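PDB 6XFJ: SPI-1 type 3 secretion system pilotin, which pilots the secretin InvG to the outer membrane during assembly of the injectisome, the type III secretion system that delivers effector proteins into host cells. Local coordinates for residues B[49-60]-B[68-79]. Sequence-based numbering, arbitrary orientation.
Sequences QLMTEFKKVLLE and IYQTLLAAHERL
Phe54 and Ala75 mark the closest point of a helix-helix contact in which the last two helices of the pilotin, 44-59 and 68-80, pack through an apolar seam with a charged border. The segment axes come within 8.3 Å at 119° between their directions, and the small Ala75 is consistent with this close approach: its CB rests 3.6 Å from Phe54 N, in a hole formed by Leu50, Glu53, Phe54 and Val57. Knobs enter from the other side too, Leu50 among Leu72, Ala75, His76 and Leu79, and Val57 among Thr71, Ala74, Ala75 and Arg78. With CG trans to the backbone N (chi1 179°), the Phe54 ring reaches across to helix 68-80. Leu72 CD2 sits over the ring centre as a CH-pi contact, 3.8 Å from the centroid, while Leu58 CD1 lies on the opposite face, offset toward the rim. Thr71 OG1, hydrogen-bonded to Ser67 O, lies at the ring edge, 3.4 Å from Phe54 CE1. At the far end, Leu79 CD2 abuts Glu53 CG at 3.4 Å.

Along the border the Arg78 chain, extended from CG to NE, carries its guanidinium over Val57 CG2 to Glu60, with which it forms a salt bridge. The nearly straight bond from Arg78 NH2 to Glu60 OE1 refines to 2.5 Å, a doubtfully short length. Arg78 NH1 meets Glu60 OE2 at 3.0 Å from above the carboxylate plane. A water links Arg78 NH1 to Glu53 O and OE1, and Lys56 NZ pairs with Glu53 OE2. Leu50 continues inward onto Phe33 and Phe34 of helix 25-36, while Leu58 meets Tyr23 of the second subunit. Mutual knobs-into-holes packing thus joins two consecutive, steeply crossing helices within the helical C-terminal part of InvH.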
ATOM      1  N   GLN B  49     -15.582 -11.396   9.734  1.00 10.32           N
ATOM      2  CA  GLN B  49     -15.747 -10.118  10.416  1.00 11.10           C
ATOM      3  C   GLN B  49     -14.604  -9.186  10.033  1.00 10.49           C
ATOM      4  O   GLN B  49     -14.860  -8.016   9.807  1.00  9.98           O
ATOM      5  CB  GLN B  49     -15.902 -10.246  11.920  1.00 13.89           C
ATOM      6  CG  GLN B  49     -17.185 -10.946  12.340  1.00 17.05           C
ATOM      7  CD  GLN B  49     -17.269 -11.027  13.847  1.00 25.13           C
ATOM      8  OE1 GLN B  49     -16.773 -10.164  14.563  1.00 31.43           O
ATOM      9  NE2 GLN B  49     -17.909 -12.070  14.349  1.00 32.47           N
ATOM     10  N   LEU B  50     -13.368  -9.683  10.017  1.00 10.14           N
ATOM     11  CA  LEU B  50     -12.247  -8.812   9.642  1.00 10.05           C
ATOM     12  C   LEU B  50     -12.385  -8.303   8.206  1.00 10.01           C
ATOM     13  O   LEU B  50     -12.136  -7.132   7.975  1.00 10.48           O
ATOM     14  CB  LEU B  50     -10.945  -9.590   9.820  1.00  9.87           C
ATOM     15  CG  LEU B  50      -9.716  -8.772   9.482  1.00  9.96           C
ATOM     16  CD1 LEU B  50      -9.468  -7.752  10.549  1.00 10.79           C
ATOM     17  CD2 LEU B  50      -8.541  -9.741   9.369  1.00 10.63           C
ATOM     18  N   MET B  51     -12.717  -9.188   7.261  1.00  9.47           N
ATOM     19  CA  MET B  51     -12.863  -8.781   5.851  1.00 10.49           C
ATOM     20  C   MET B  51     -14.005  -7.733   5.724  1.00 10.77           C
ATOM     21  O   MET B  51     -13.861  -6.761   4.968  1.00 10.53           O
ATOM     22  CB  MET B  51     -13.102  -9.972   4.917  1.00 12.27           C
ATOM     23  CG  MET B  51     -11.897 -10.855   4.757  1.00 13.80           C
ATOM     24  SD  MET B  51     -10.439  -9.995   4.093  1.00 13.97           S
ATOM     25  CE  MET B  51      -9.569  -9.542   5.605  1.00 11.89           C
ATOM     26  N   THR B  52     -15.124  -7.872   6.441  1.00 11.82           N
ATOM     27  CA  THR B  52     -16.179  -6.824   6.428  1.00 13.04           C
ATOM     28  C   THR B  52     -15.597  -5.498   6.937  1.00 12.21           C
ATOM     29  O   THR B  52     -15.816  -4.433   6.258  1.00 12.02           O
ATOM     30  CB  THR B  52     -17.348  -7.239   7.318  1.00 13.82           C
ATOM     31  OG1 THR B  52     -17.866  -8.425   6.716  1.00 15.91           O
ATOM     32  CG2 THR B  52     -18.416  -6.176   7.446  1.00 15.39           C
ATOM     33  N   GLU B  53     -14.860  -5.520   8.063  1.00 10.69           N
ATOM     34  CA  GLU B  53     -14.347  -4.245   8.627  1.00 11.07           C
ATOM     35  C   GLU B  53     -13.305  -3.681   7.665  1.00  9.57           C
ATOM     36  O   GLU B  53     -13.244  -2.473   7.492  1.00  9.79           O
ATOM     37  CB  GLU B  53     -13.765  -4.413  10.022  1.00 13.86           C
ATOM     38  CG  GLU B  53     -14.703  -4.559  11.165  1.00 18.59           C
ATOM     39  CD  GLU B  53     -15.767  -3.486  11.242  1.00 20.21           C
ATOM     40  OE1 GLU B  53     -15.450  -2.279  11.237  1.00 24.14           O
ATOM     41  OE2 GLU B  53     -16.907  -3.866  11.325  1.00 36.50           O
ATOM     42  N   PHE B  54     -12.488  -4.548   7.053  1.00  8.59           N
ATOM     43  CA  PHE B  54     -11.454  -4.125   6.094  1.00  9.64           C
ATOM     44  C   PHE B  54     -12.055  -3.428   4.864  1.00  8.75           C
ATOM     45  O   PHE B  54     -11.601  -2.365   4.454  1.00  8.99           O
ATOM     46  CB  PHE B  54     -10.680  -5.390   5.729  1.00 10.41           C
ATOM     47  CG  PHE B  54      -9.558  -5.205   4.729  1.00  9.17           C
ATOM     48  CD1 PHE B  54      -8.484  -4.317   4.913  1.00  9.36           C
ATOM     49  CD2 PHE B  54      -9.520  -6.043   3.642  1.00 10.94           C
ATOM     50  CE1 PHE B  54      -7.443  -4.280   3.998  1.00 10.27           C
ATOM     51  CE2 PHE B  54      -8.483  -6.004   2.738  1.00  9.61           C
ATOM     52  CZ  PHE B  54      -7.432  -5.142   2.943  1.00 10.56           C
ATOM     53  N   LYS B  55     -13.129  -4.028   4.341  1.00  8.96           N
ATOM     54  CA  LYS B  55     -13.825  -3.439   3.176  1.00  9.62           C
ATOM     55  C   LYS B  55     -14.436  -2.090   3.587  1.00 10.03           C
ATOM     56  O   LYS B  55     -14.449  -1.165   2.749  1.00 10.05           O
ATOM     57  CB  LYS B  55     -14.851  -4.448   2.669  1.00  9.56           C
ATOM     58  CG  LYS B  55     -14.211  -5.600   1.928  1.00 10.42           C
ATOM     59  CD  LYS B  55     -15.291  -6.603   1.600  1.00 15.20           C
ATOM     60  CE  LYS B  55     -14.791  -7.917   1.077  1.00 20.93           C
ATOM     61  NZ  LYS B  55     -15.917  -8.874   0.964  1.00 26.28           N
ATOM     62  N   LYS B  56     -14.899  -1.954   4.818  1.00 11.53           N
ATOM     63  CA  LYS B  56     -15.392  -0.625   5.250  1.00 10.59           C
ATOM     64  C   LYS B  56     -14.241   0.373   5.371  1.00 10.42           C
ATOM     65  O   LYS B  56     -14.390   1.537   4.979  1.00 11.36           O
ATOM     66  CB  LYS B  56     -16.137  -0.724   6.560  1.00 10.58           C
ATOM     67  CG  LYS B  56     -17.493  -1.403   6.439  1.00 13.29           C
ATOM     68  CD  LYS B  56     -18.350  -1.208   7.638  1.00 16.50           C
ATOM     69  CE  LYS B  56     -17.906  -2.074   8.756  1.00 17.13           C
ATOM     70  NZ  LYS B  56     -18.599  -1.707  10.018  1.00 20.35           N
ATOM     71  N   VAL B  57     -13.116  -0.048   5.945  1.00 10.53           N
ATOM     72  CA  VAL B  57     -11.978   0.876   6.101  1.00 10.63           C
ATOM     73  C   VAL B  57     -11.569   1.387   4.720  1.00 12.22           C
ATOM     74  O   VAL B  57     -11.275   2.577   4.554  1.00 11.81           O
ATOM     75  CB  VAL B  57     -10.795   0.153   6.776  1.00 11.60           C
ATOM     76  CG1 VAL B  57      -9.493   0.930   6.642  1.00 13.46           C
ATOM     77  CG2 VAL B  57     -11.096  -0.155   8.235  1.00 12.58           C
ATOM     78  N   LEU B  58     -11.533   0.514   3.749  1.00 12.74           N
ATOM     79  CA  LEU B  58     -11.024   0.908   2.430  1.00 11.68           C
ATOM     80  C   LEU B  58     -11.972   1.869   1.712  1.00 10.62           C
ATOM     81  O   LEU B  58     -11.542   2.501   0.753  1.00 12.20           O
ATOM     82  CB  LEU B  58     -10.727  -0.317   1.594  1.00 10.81           C
ATOM     83  CG  LEU B  58      -9.582  -1.187   2.110  1.00 10.08           C
ATOM     84  CD1 LEU B  58      -9.462  -2.374   1.166  1.00 11.41           C
ATOM     85  CD2 LEU B  58      -8.247  -0.432   2.235  1.00 11.22           C
ATOM     86  N   LEU B  59     -13.201   2.027   2.180  1.00 11.21           N
ATOM     87  CA  LEU B  59     -14.168   2.984   1.576  1.00 13.23           C
ATOM     88  C   LEU B  59     -13.912   4.388   2.115  1.00 14.18           C
ATOM     89  O   LEU B  59     -14.411   5.365   1.541  1.00 16.56           O
ATOM     90  CB  LEU B  59     -15.597   2.549   1.896  1.00 13.06           C
ATOM     91  CG  LEU B  59     -16.128   1.439   1.006  1.00 12.73           C
ATOM     92  CD1 LEU B  59     -17.452   0.903   1.561  1.00 13.74           C
ATOM     93  CD2 LEU B  59     -16.363   1.945  -0.394  1.00 16.40           C
ATOM     94  N   GLU B  60     -13.211   4.524   3.229  1.00 15.99           N
ATOM     95  CA  GLU B  60     -13.072   5.810   3.922  1.00 17.61           C
ATOM     96  C   GLU B  60     -12.045   6.687   3.232  1.00 15.39           C
ATOM     97  O   GLU B  60     -10.918   6.258   3.077  1.00 16.25           O
ATOM     98  CB  GLU B  60     -12.817   5.580   5.385  1.00 17.00           C
ATOM     99  CG  GLU B  60     -13.937   4.768   5.951  1.00 20.58           C
ATOM    100  CD  GLU B  60     -13.827   4.513   7.425  1.00 26.06           C
ATOM    101  OE1 GLU B  60     -12.713   4.719   7.925  1.00 28.34           O
ATOM    102  OE2 GLU B  60     -14.858   4.096   8.043  1.00 26.79           O
ATOM    103  N   ILE B  68      -1.901  -1.744   3.000  1.00  8.99           N
ATOM    104  CA  ILE B  68      -2.703  -2.925   3.406  1.00  8.90           C
ATOM    105  C   ILE B  68      -2.393  -3.266   4.854  1.00  8.63           C
ATOM    106  O   ILE B  68      -3.286  -3.692   5.555  1.00  9.82           O
ATOM    107  CB  ILE B  68      -2.565  -4.081   2.433  1.00 10.06           C
ATOM    108  CG1 ILE B  68      -3.738  -5.038   2.631  1.00 10.07           C
ATOM    109  CG2 ILE B  68      -1.167  -4.752   2.588  1.00 10.86           C
ATOM    110  CD1 ILE B  68      -3.764  -6.133   1.629  1.00 10.74           C
ATOM    111  N   TYR B  69      -1.124  -3.167   5.304  1.00  8.87           N
ATOM    112  CA  TYR B  69      -0.837  -3.526   6.695  1.00  8.92           C
ATOM    113  C   TYR B  69      -1.665  -2.618   7.616  1.00  9.13           C
ATOM    114  O   TYR B  69      -2.267  -3.068   8.576  1.00  9.59           O
ATOM    115  CB  TYR B  69       0.675  -3.416   6.976  1.00 10.47           C
ATOM    116  CG  TYR B  69       0.987  -3.836   8.386  1.00  9.89           C
ATOM    117  CD1 TYR B  69       1.197  -5.170   8.733  1.00 10.08           C
ATOM    118  CD2 TYR B  69       1.019  -2.901   9.398  1.00 11.02           C
ATOM    119  CE1 TYR B  69       1.359  -5.576  10.034  1.00 11.87           C
ATOM    120  CE2 TYR B  69       1.254  -3.310  10.713  1.00 13.84           C
ATOM    121  CZ  TYR B  69       1.419  -4.648  11.041  1.00 13.55           C
ATOM    122  OH  TYR B  69       1.657  -5.023  12.329  1.00 21.09           O
ATOM    123  N   GLN B  70      -1.583  -1.324   7.363  1.00  9.55           N
ATOM    124  CA  GLN B  70      -2.222  -0.303   8.237  1.00  9.14           C
ATOM    125  C   GLN B  70      -3.755  -0.471   8.209  1.00  7.97           C
ATOM    126  O   GLN B  70      -4.377  -0.316   9.234  1.00  8.26           O
ATOM    127  CB  GLN B  70      -1.880   1.088   7.742  1.00 10.15           C
ATOM    128  CG  GLN B  70      -0.399   1.400   7.976  1.00  9.95           C
ATOM    129  CD  GLN B  70       0.198   2.445   7.073  1.00 12.16           C
ATOM    130  OE1 GLN B  70      -0.476   3.044   6.252  1.00 10.28           O
ATOM    131  NE2 GLN B  70       1.530   2.652   7.163  1.00 14.71           N
ATOM    132  N   THR B  71      -4.300  -0.834   7.050  1.00  8.81           N
ATOM    133  CA  THR B  71      -5.773  -0.977   6.972  1.00  7.91           C
ATOM    134  C   THR B  71      -6.253  -2.300   7.530  1.00  8.29           C
ATOM    135  O   THR B  71      -7.330  -2.329   8.131  1.00  8.40           O
ATOM    136  CB  THR B  71      -6.243  -0.700   5.566  1.00  8.80           C
ATOM    137  OG1 THR B  71      -5.583  -1.526   4.643  1.00  9.15           O
ATOM    138  CG2 THR B  71      -6.045   0.761   5.213  1.00  9.88           C
ATOM    139  N   LEU B  72      -5.530  -3.389   7.378  1.00  8.44           N
ATOM    140  CA  LEU B  72      -5.844  -4.642   8.113  1.00  8.55           C
ATOM    141  C   LEU B  72      -5.800  -4.388   9.619  1.00  8.41           C
ATOM    142  O   LEU B  72      -6.630  -4.851  10.362  1.00  8.96           O
ATOM    143  CB  LEU B  72      -4.922  -5.778   7.682  1.00  8.43           C
ATOM    144  CG  LEU B  72      -5.168  -6.378   6.310  1.00  9.05           C
ATOM    145  CD1 LEU B  72      -4.028  -7.236   5.862  1.00  9.40           C
ATOM    146  CD2 LEU B  72      -6.482  -7.191   6.294  1.00  8.76           C
ATOM    147  N   LEU B  73      -4.745  -3.687  10.053  1.00  8.66           N
ATOM    148  CA  LEU B  73      -4.574  -3.453  11.501  1.00  9.38           C
ATOM    149  C   LEU B  73      -5.736  -2.573  12.006  1.00  8.14           C
ATOM    150  O   LEU B  73      -6.274  -2.848  13.047  1.00  9.68           O
ATOM    151  CB  LEU B  73      -3.221  -2.805  11.755  1.00 10.48           C
ATOM    152  CG  LEU B  73      -2.770  -2.761  13.210  1.00 13.78           C
ATOM    153  CD1 LEU B  73      -2.569  -4.132  13.793  1.00 17.37           C
ATOM    154  CD2 LEU B  73      -1.489  -1.979  13.325  1.00 13.38           C
ATOM    155  N   ALA B  74      -6.090  -1.530  11.245  1.00  8.74           N
ATOM    156  CA  ALA B  74      -7.275  -0.705  11.590  1.00  8.93           C
ATOM    157  C   ALA B  74      -8.553  -1.552  11.677  1.00  9.16           C
ATOM    158  O   ALA B  74      -9.316  -1.372  12.632  1.00 11.17           O
ATOM    159  CB  ALA B  74      -7.445   0.421  10.621  1.00 11.02           C
ATOM    160  N   ALA B  75      -8.736  -2.465  10.748  1.00  8.16           N
ATOM    161  CA  ALA B  75      -9.922  -3.346  10.751  1.00 10.11           C
ATOM    162  C   ALA B  75      -9.925  -4.213  12.014  1.00  9.86           C
ATOM    163  O   ALA B  75     -10.958  -4.288  12.694  1.00 10.55           O
ATOM    164  CB  ALA B  75      -9.924  -4.159   9.494  1.00  9.48           C
ATOM    165  N   HIS B  76      -8.746  -4.733  12.356  1.00 10.13           N
ATOM    166  CA  HIS B  76      -8.610  -5.564  13.554  1.00  9.26           C
ATOM    167  C   HIS B  76      -8.966  -4.725  14.773  1.00  9.22           C
ATOM    168  O   HIS B  76      -9.656  -5.220  15.673  1.00 10.09           O
ATOM    169  CB  HIS B  76      -7.193  -6.082  13.578  1.00  9.31           C
ATOM    170  CG  HIS B  76      -6.792  -6.705  14.849  1.00 11.38           C
ATOM    171  ND1 HIS B  76      -7.263  -7.920  15.262  1.00 12.40           N
ATOM    172  CD2 HIS B  76      -5.880  -6.286  15.771  1.00 12.91           C
ATOM    173  CE1 HIS B  76      -6.673  -8.239  16.416  1.00 14.58           C
ATOM    174  NE2 HIS B  76      -5.846  -7.229  16.763  1.00 14.38           N
ATOM    175  N   GLU B  77      -8.409  -3.546  14.876  1.00  8.29           N
ATOM    176  CA  GLU B  77      -8.642  -2.685  16.054  1.00  9.56           C
ATOM    177  C   GLU B  77     -10.091  -2.268  16.156  1.00 10.18           C
ATOM    178  O   GLU B  77     -10.614  -2.170  17.256  1.00 10.82           O
ATOM    179  CB  GLU B  77      -7.712  -1.472  16.000  1.00 10.12           C
ATOM    180  CG  GLU B  77      -6.254  -1.809  16.232  1.00 10.12           C
ATOM    181  CD  GLU B  77      -5.265  -0.656  16.265  1.00 11.67           C
ATOM    182  OE1 GLU B  77      -5.644   0.396  16.614  1.00 13.12           O
ATOM    183  OE2 GLU B  77      -4.087  -0.897  16.028  1.00 13.53           O
ATOM    184  N   ARG B  78     -10.732  -2.027  15.017  1.00 10.26           N
ATOM    185  CA  ARG B  78     -12.157  -1.686  15.059  1.00 12.51           C
ATOM    186  C   ARG B  78     -12.948  -2.899  15.622  1.00 11.36           C
ATOM    187  O   ARG B  78     -13.906  -2.696  16.410  1.00 14.07           O
ATOM    188  CB  ARG B  78     -12.706  -1.267  13.692  1.00 13.72           C
ATOM    189  CG  ARG B  78     -12.162   0.069  13.215  1.00 15.64           C
ATOM    190  CD  ARG B  78     -12.693   0.437  11.838  1.00 22.26           C
ATOM    191  NE  ARG B  78     -12.145   1.698  11.373  1.00 28.77           N
ATOM    192  CZ  ARG B  78     -12.601   2.388  10.336  1.00 26.59           C
ATOM    193  NH1 ARG B  78     -13.635   1.931   9.647  1.00 31.48           N
ATOM    194  NH2 ARG B  78     -11.991   3.506   9.981  1.00 34.91           N
ATOM    195  N   LEU B  79     -12.604  -4.124  15.227  1.00 13.08           N
ATOM    196  CA  LEU B  79     -13.238  -5.331  15.794  1.00 12.60           C
ATOM    197  C   LEU B  79     -13.000  -5.360  17.299  1.00 13.50           C
ATOM    198  O   LEU B  79     -13.933  -5.710  18.018  1.00 16.68           O
ATOM    199  CB  LEU B  79     -12.665  -6.598  15.173  1.00 16.55           C
ATOM    200  CG  LEU B  79     -13.148  -6.903  13.767  1.00 18.66           C
ATOM    201  CD1 LEU B  79     -12.668  -8.279  13.328  1.00 19.80           C
ATOM    202  CD2 LEU B  79     -14.665  -6.844  13.713  1.00 22.24           C
TER
HETATM  203  O   HOH W   1     -14.340  -0.766   9.509  1.00 32.48           O